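Local coordinates for segregation and condensation protein B (Mycobacterium tuberculosis, PDB 2Z99), which probably works with SMC and ScpA in bacterial chromosome condensation and partition during cell division, as a dimeric winged-helix subunit, at residues D14-K17 with R18-A22; L25-D28 with T29-A33. One frame throughout, in Å; residues are numbered along the deposited sequence.

Contact 1 (D14-K17 with R18-A22)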
ATOM      1  N   ASP A  14     -10.788  -0.217  23.139  1.00 50.22           N
ATOM      2  CA  ASP A  14      -9.837  -1.171  22.591  1.00 50.36           C
ATOM      3  C   ASP A  14     -10.270  -1.812  21.274  1.00 47.57           C
ATOM      4  O   ASP A  14      -9.429  -2.132  20.446  1.00 48.40           O
ATOM      5  CB  ASP A  14      -9.525  -2.251  23.634  1.00 52.57           C
ATOM      6  CG  ASP A  14      -8.474  -1.804  24.634  1.00 53.02           C
ATOM      7  OD1 ASP A  14      -8.125  -0.602  24.633  1.00 54.94           O
ATOM      8  OD2 ASP A  14      -7.995  -2.654  25.414  1.00 53.04           O
ATOM      9  N   GLU A  15     -11.563  -2.007  21.072  1.00 45.78           N
ATOM     10  CA  GLU A  15     -12.015  -2.593  19.814  1.00 46.81           C
ATOM     11  C   GLU A  15     -11.932  -1.578  18.685  1.00 44.94           C
ATOM     12  O   GLU A  15     -11.443  -1.880  17.610  1.00 46.50           O
ATOM     13  CB  GLU A  15     -13.446  -3.111  19.928  1.00 47.21           C
ATOM     14  CG  GLU A  15     -13.511  -4.577  20.235  1.00 50.95           C
ATOM     15  CD  GLU A  15     -12.789  -5.412  19.198  1.00 53.67           C
ATOM     16  OE1 GLU A  15     -13.243  -5.434  18.035  1.00 52.50           O
ATOM     17  OE2 GLU A  15     -11.761  -6.042  19.545  1.00 55.91           O
ATOM     18  N   LEU A  16     -12.398  -0.366  18.944  1.00 44.22           N
ATOM     19  CA  LEU A  16     -12.377   0.698  17.946  1.00 44.23           C
ATOM     20  C   LEU A  16     -10.948   0.905  17.456  1.00 44.76           C
ATOM     21  O   LEU A  16     -10.717   1.121  16.263  1.00 44.01           O
ATOM     22  CB  LEU A  16     -12.895   2.004  18.551  1.00 42.51           C
ATOM     23  CG  LEU A  16     -13.695   2.975  17.672  1.00 43.19           C
ATOM     24  CD1 LEU A  16     -13.146   4.384  17.862  1.00 38.44           C
ATOM     25  CD2 LEU A  16     -13.635   2.562  16.221  1.00 40.23           C
ATOM     26  N   LYS A  17      -9.996   0.842  18.381  1.00 43.93           N
ATOM     27  CA  LYS A  17      -8.596   1.023  18.033  1.00 44.25           C
ATOM     28  C   LYS A  17      -8.158  -0.073  17.067  1.00 43.80           C
ATOM     29  O   LYS A  17      -7.429   0.184  16.112  1.00 41.76           O
ATOM     30  CB  LYS A  17      -7.731   1.009  19.296  1.00 43.80           C
ATOM     31  CG  LYS A  17      -6.239   1.190  19.045  1.00 47.83           C
ATOM     32  CD  LYS A  17      -5.582   1.909  20.224  1.00 51.78           C
ATOM     33  CE  LYS A  17      -4.063   1.956  20.114  1.00 50.60           C
ATOM     34  NZ  LYS A  17      -3.433   0.655  20.475  1.00 53.19           N
ATOM     35  N   ARG A  18      -8.621  -1.294  17.311  1.00 42.40           N
ATOM     36  CA  ARG A  18      -8.266  -2.417  16.455  1.00 41.03           C
ATOM     37  C   ARG A  18      -8.813  -2.217  15.054  1.00 40.80           C
ATOM     38  O   ARG A  18      -8.060  -2.223  14.082  1.00 45.33           O
ATOM     39  CB  ARG A  18      -8.814  -3.712  17.038  1.00 40.57           C
ATOM     40  CG  ARG A  18      -8.285  -4.004  18.421  1.00 39.53           C
ATOM     41  CD  ARG A  18      -8.800  -5.326  18.924  1.00 38.04           C
ATOM     42  NE  ARG A  18      -8.126  -5.690  20.159  1.00 39.66           N
ATOM     43  CZ  ARG A  18      -8.706  -5.697  21.354  1.00 40.25           C
ATOM     44  NH1 ARG A  18      -9.986  -5.366  21.489  1.00 37.50           N
ATOM     45  NH2 ARG A  18      -7.992  -6.029  22.417  1.00 40.47           N
ATOM     46  N   VAL A  19     -10.126  -2.049  14.946  1.00 40.47           N
ATOM     47  CA  VAL A  19     -10.751  -1.838  13.657  1.00 37.09           C
ATOM     48  C   VAL A  19     -10.016  -0.724  12.896  1.00 39.21           C
ATOM     49  O   VAL A  19      -9.663  -0.897  11.730  1.00 40.73           O
ATOM     50  CB  VAL A  19     -12.236  -1.456  13.821  1.00 37.63           C
ATOM     51  CG1 VAL A  19     -12.872  -1.271  12.461  1.00 33.77           C
ATOM     52  CG2 VAL A  19     -12.976  -2.538  14.589  1.00 32.41           C
ATOM     53  N   LEU A  20      -9.752   0.404  13.554  1.00 36.11           N
ATOM     54  CA  LEU A  20      -9.069   1.506  12.891  1.00 36.78           C
ATOM     55  C   LEU A  20      -7.668   1.142  12.402  1.00 38.80           C
ATOM     56  O   LEU A  20      -7.184   1.712  11.418  1.00 36.54           O
ATOM     57  CB  LEU A  20      -9.004   2.739  13.801  1.00 34.84           C
ATOM     58  CG  LEU A  20     -10.353   3.429  14.071  1.00 37.20           C
ATOM     59  CD1 LEU A  20     -10.166   4.689  14.935  1.00 33.30           C
ATOM     60  CD2 LEU A  20     -11.001   3.801  12.741  1.00 36.02           C
ATOM     61  N   GLU A  21      -7.018   0.207  13.086  1.00 37.81           N
ATOM     62  CA  GLU A  21      -5.684  -0.219  12.680  1.00 40.69           C
ATOM     63  C   GLU A  21      -5.820  -1.007  11.375  1.00 39.75           C
ATOM     64  O   GLU A  21      -5.074  -0.800  10.435  1.00 40.41           O
ATOM     65  CB  GLU A  21      -5.030  -1.119  13.749  1.00 40.08           C
ATOM     66  CG  GLU A  21      -4.659  -0.420  15.056  1.00 41.21           C
ATOM     67  CD  GLU A  21      -3.961  -1.349  16.041  1.00 41.47           C
ATOM     68  OE1 GLU A  21      -4.461  -2.472  16.275  1.00 37.43           O
ATOM     69  OE2 GLU A  21      -2.913  -0.949  16.586  1.00 44.03           O
ATOM     70  N   ALA A  22      -6.780  -1.919  11.336  1.00 40.71           N
ATOM     71  CA  ALA A  22      -7.006  -2.727  10.154  1.00 38.88           C
ATOM     72  C   ALA A  22      -7.298  -1.834   8.952  1.00 41.12           C
ATOM     73  O   ALA A  22      -6.737  -2.044   7.878  1.00 43.89           O
ATOM     74  CB  ALA A  22      -8.161  -3.679  10.389  1.00 36.23           C
TER

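Contact 2 (L25-D28 with T29-A33)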
ATOM      1  N   LEU A  25      -4.589   0.371   7.472  1.00 40.08           N
ATOM      2  CA  LEU A  25      -3.590  -0.458   6.806  1.00 41.16           C
ATOM      3  C   LEU A  25      -3.853  -0.653   5.320  1.00 40.43           C
ATOM      4  O   LEU A  25      -2.945  -0.496   4.506  1.00 42.66           O
ATOM      5  CB  LEU A  25      -3.499  -1.839   7.486  1.00 38.63           C
ATOM      6  CG  LEU A  25      -2.446  -2.814   6.937  1.00 37.73           C
ATOM      7  CD1 LEU A  25      -1.059  -2.396   7.417  1.00 34.23           C
ATOM      8  CD2 LEU A  25      -2.751  -4.240   7.385  1.00 37.10           C
ATOM      9  N   VAL A  26      -5.096  -0.974   4.972  1.00 40.80           N
ATOM     10  CA  VAL A  26      -5.480  -1.235   3.586  1.00 41.80           C
ATOM     11  C   VAL A  26      -5.617  -0.050   2.618  1.00 42.39           C
ATOM     12  O   VAL A  26      -5.688  -0.251   1.404  1.00 43.68           O
ATOM     13  CB  VAL A  26      -6.801  -2.022   3.518  1.00 39.16           C
ATOM     14  CG1 VAL A  26      -6.843  -2.804   2.236  1.00 43.89           C
ATOM     15  CG2 VAL A  26      -6.922  -2.961   4.682  1.00 43.52           C
ATOM     16  N   ILE A  27      -5.650   1.173   3.130  1.00 43.60           N
ATOM     17  CA  ILE A  27      -5.812   2.334   2.257  1.00 44.87           C
ATOM     18  C   ILE A  27      -4.533   2.748   1.542  1.00 49.66           C
ATOM     19  O   ILE A  27      -3.437   2.662   2.102  1.00 52.43           O
ATOM     20  CB  ILE A  27      -6.337   3.550   3.035  1.00 40.73           C
ATOM     21  CG1 ILE A  27      -5.318   3.965   4.091  1.00 40.46           C
ATOM     22  CG2 ILE A  27      -7.691   3.224   3.635  1.00 38.51           C
ATOM     23  CD1 ILE A  27      -5.679   5.195   4.852  1.00 37.06           C
ATOM     24  N   ASP A  28      -4.677   3.215   0.304  1.00 52.80           N
ATOM     25  CA  ASP A  28      -3.534   3.651  -0.489  1.00 54.41           C
ATOM     26  C   ASP A  28      -3.545   5.173  -0.644  1.00 54.16           C
ATOM     27  O   ASP A  28      -2.725   5.746  -1.367  1.00 54.71           O
ATOM     28  CB  ASP A  28      -3.574   2.985  -1.868  1.00 58.18           C
ATOM     29  CG  ASP A  28      -2.184   2.727  -2.435  1.00 61.79           C
ATOM     30  OD1 ASP A  28      -1.356   2.075  -1.751  1.00 62.46           O
ATOM     31  OD2 ASP A  28      -1.923   3.170  -3.574  1.00 63.46           O
ATOM     32  N   THR A  29      -4.479   5.820   0.043  1.00 53.07           N
ATOM     33  CA  THR A  29      -4.619   7.276   0.007  1.00 52.31           C
ATOM     34  C   THR A  29      -5.247   7.668   1.332  1.00 49.41           C
ATOM     35  O   THR A  29      -5.900   6.856   1.965  1.00 50.08           O
ATOM     36  CB  THR A  29      -5.577   7.751  -1.138  1.00 53.68           C
ATOM     37  OG1 THR A  29      -6.943   7.516  -0.764  1.00 56.34           O
ATOM     38  CG2 THR A  29      -5.295   7.002  -2.420  1.00 55.10           C
ATOM     39  N   PRO A  30      -5.059   8.917   1.771  1.00 48.64           N
ATOM     40  CA  PRO A  30      -5.662   9.313   3.043  1.00 48.18           C
ATOM     41  C   PRO A  30      -7.155   9.021   3.068  1.00 50.09           C
ATOM     42  O   PRO A  30      -7.827   9.085   2.034  1.00 49.68           O
ATOM     43  CB  PRO A  30      -5.385  10.809   3.105  1.00 46.64           C
ATOM     44  CG  PRO A  30      -4.075  10.934   2.396  1.00 47.98           C
ATOM     45  CD  PRO A  30      -4.227   9.999   1.216  1.00 47.12           C
ATOM     46  N   VAL A  31      -7.656   8.662   4.247  1.00 50.75           N
ATOM     47  CA  VAL A  31      -9.077   8.415   4.448  1.00 50.57           C
ATOM     48  C   VAL A  31      -9.548   9.533   5.353  1.00 51.90           C
ATOM     49  O   VAL A  31      -8.744  10.192   6.024  1.00 54.13           O
ATOM     50  CB  VAL A  31      -9.390   7.089   5.175  1.00 51.87           C
ATOM     51  CG1 VAL A  31      -9.503   5.972   4.188  1.00 52.17           C
ATOM     52  CG2 VAL A  31      -8.324   6.794   6.212  1.00 53.22           C
ATOM     53  N   THR A  32     -10.851   9.747   5.384  1.00 50.60           N
ATOM     54  CA  THR A  32     -11.397  10.799   6.211  1.00 50.65           C
ATOM     55  C   THR A  32     -11.973  10.206   7.488  1.00 48.32           C
ATOM     56  O   THR A  32     -12.381   9.045   7.518  1.00 46.84           O
ATOM     57  CB  THR A  32     -12.497  11.562   5.451  1.00 51.61           C
ATOM     58  OG1 THR A  32     -12.971  12.641   6.260  1.00 57.90           O
ATOM     59  CG2 THR A  32     -13.662  10.640   5.118  1.00 51.46           C
ATOM     60  N   ALA A  33     -11.987  11.005   8.548  1.00 47.38           N
ATOM     61  CA  ALA A  33     -12.546  10.558   9.813  1.00 47.35           C
ATOM     62  C   ALA A  33     -13.974  10.079   9.546  1.00 48.66           C
ATOM     63  O   ALA A  33     -14.408   9.047  10.073  1.00 47.48           O
ATOM     64  CB  ALA A  33     -12.547  11.695  10.803  1.00 47.71           C
TER

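Contact 1 (D14-K17 with R18-A22)
Glu15 OE2 accepts a hydrogen bond of 2.7 Å from Arg18 NH1, a charged hydrogen bond that is part of a salt bridge spanning three residues along one helix. NH1 comes to the anti side of the carboxylate, 23° out of its plane, and the N-H···O angle of 134° is far from straight. Arg18 reaches it with an extended chain whose CG stands opposite the carbonyl carbon (chi1 -60°), a course that lays the guanidinium back toward the start of the helix with the carbonyl oxygen of Asp14 over one face. Helix 13-26 opens the N-terminal winged-helix region of ScpB, and here one flank of it meets the second subunit: Glu15 OE1 pairs with Arg81 of that chain, and Arg18 NE with the backbone oxygen of its Arg61. Both groups are thereby tied into the dimer interface. Further along, the Glu21 carboxylate is held by Arg61, Ser63 and Gly64 of the second subunit, while Lys17 NZ stays 4.2 Å from Glu21 OE2, near enough only for charge attraction. On the buried flank, Leu16 CD2 packs 4.0 Å from Leu20 CG, and both leucines lean on Lys50 of helix 44-60.

Contact 2 (L25-D28 with T29-A33)
Ile27 carries the contact, reaching across the turn to Val31 with two of its methyl groups. Before it, Leu25 and Val26 form the weakly bonded last residues of helix 13-26 and turn to the second subunit, where Leu25 packs on Tyr77 and Val26 on Thr78. At Ile27 the backbone leaves the helix for an extended conformation (psi 145°), and its CA-CB bond points at the residues beyond the turn. CG1 sits between the backbone N and the carbonyl carbon (chi1 63°), the most hindered of the three staggered positions, and from there the chain runs straight on to CD1. That methyl lies 3.3 Å from Thr29 O and 3.4 Å from Val31 CG2, while the branch methyl CG2 comes to 3.3 Å from Val31 CG1. The isoleucine thus meets both prongs of the valine, one methyl against each, the two side chains passing at a slant. Both carbon pairs are closer than ordinary van der Waals contact, so the packing here is tight. Asp28 follows at the bend, its CA-CB bond pointing away from the residues that come after. No hydrogen bond joins 25-28 to 29-33; past the bend, Thr29 OG1 makes a weak one of 3.3 Å to Pro30 O. Thr32 then takes the N-cap position of helix 33-40. The turn therefore connects the first two helices of the N-terminal winged-helix region, with Val31 hydrogen-bonded through its backbone to Trp74 and Pro30 resting on Arg75 and Tyr77, all on strand 73-78, while Ile27 also packs on Leu89 of the second subunit.

In the fold
Contacts 1 and 2 come in series at the start of the modelled chain, their centres about 14 Å apart on the same side of the chain's centre. Helix 13-26 is common to both: contact 1 lies within it, whereas contact 2 takes in its last residues and the loop that leads to helix 33-40. Apart from following one another along the chain, they make no touch with each other. In contact 1 the helix is backed by helices 33-40 and 44-60, and in contact 2 the loop runs beside strand 73-78 of the two-stranded sheet. Both meet the second subunit, so that helix 13-26 and the turn after it contribute successive parts of the dimer interface formed by the N-terminal region of ScpB.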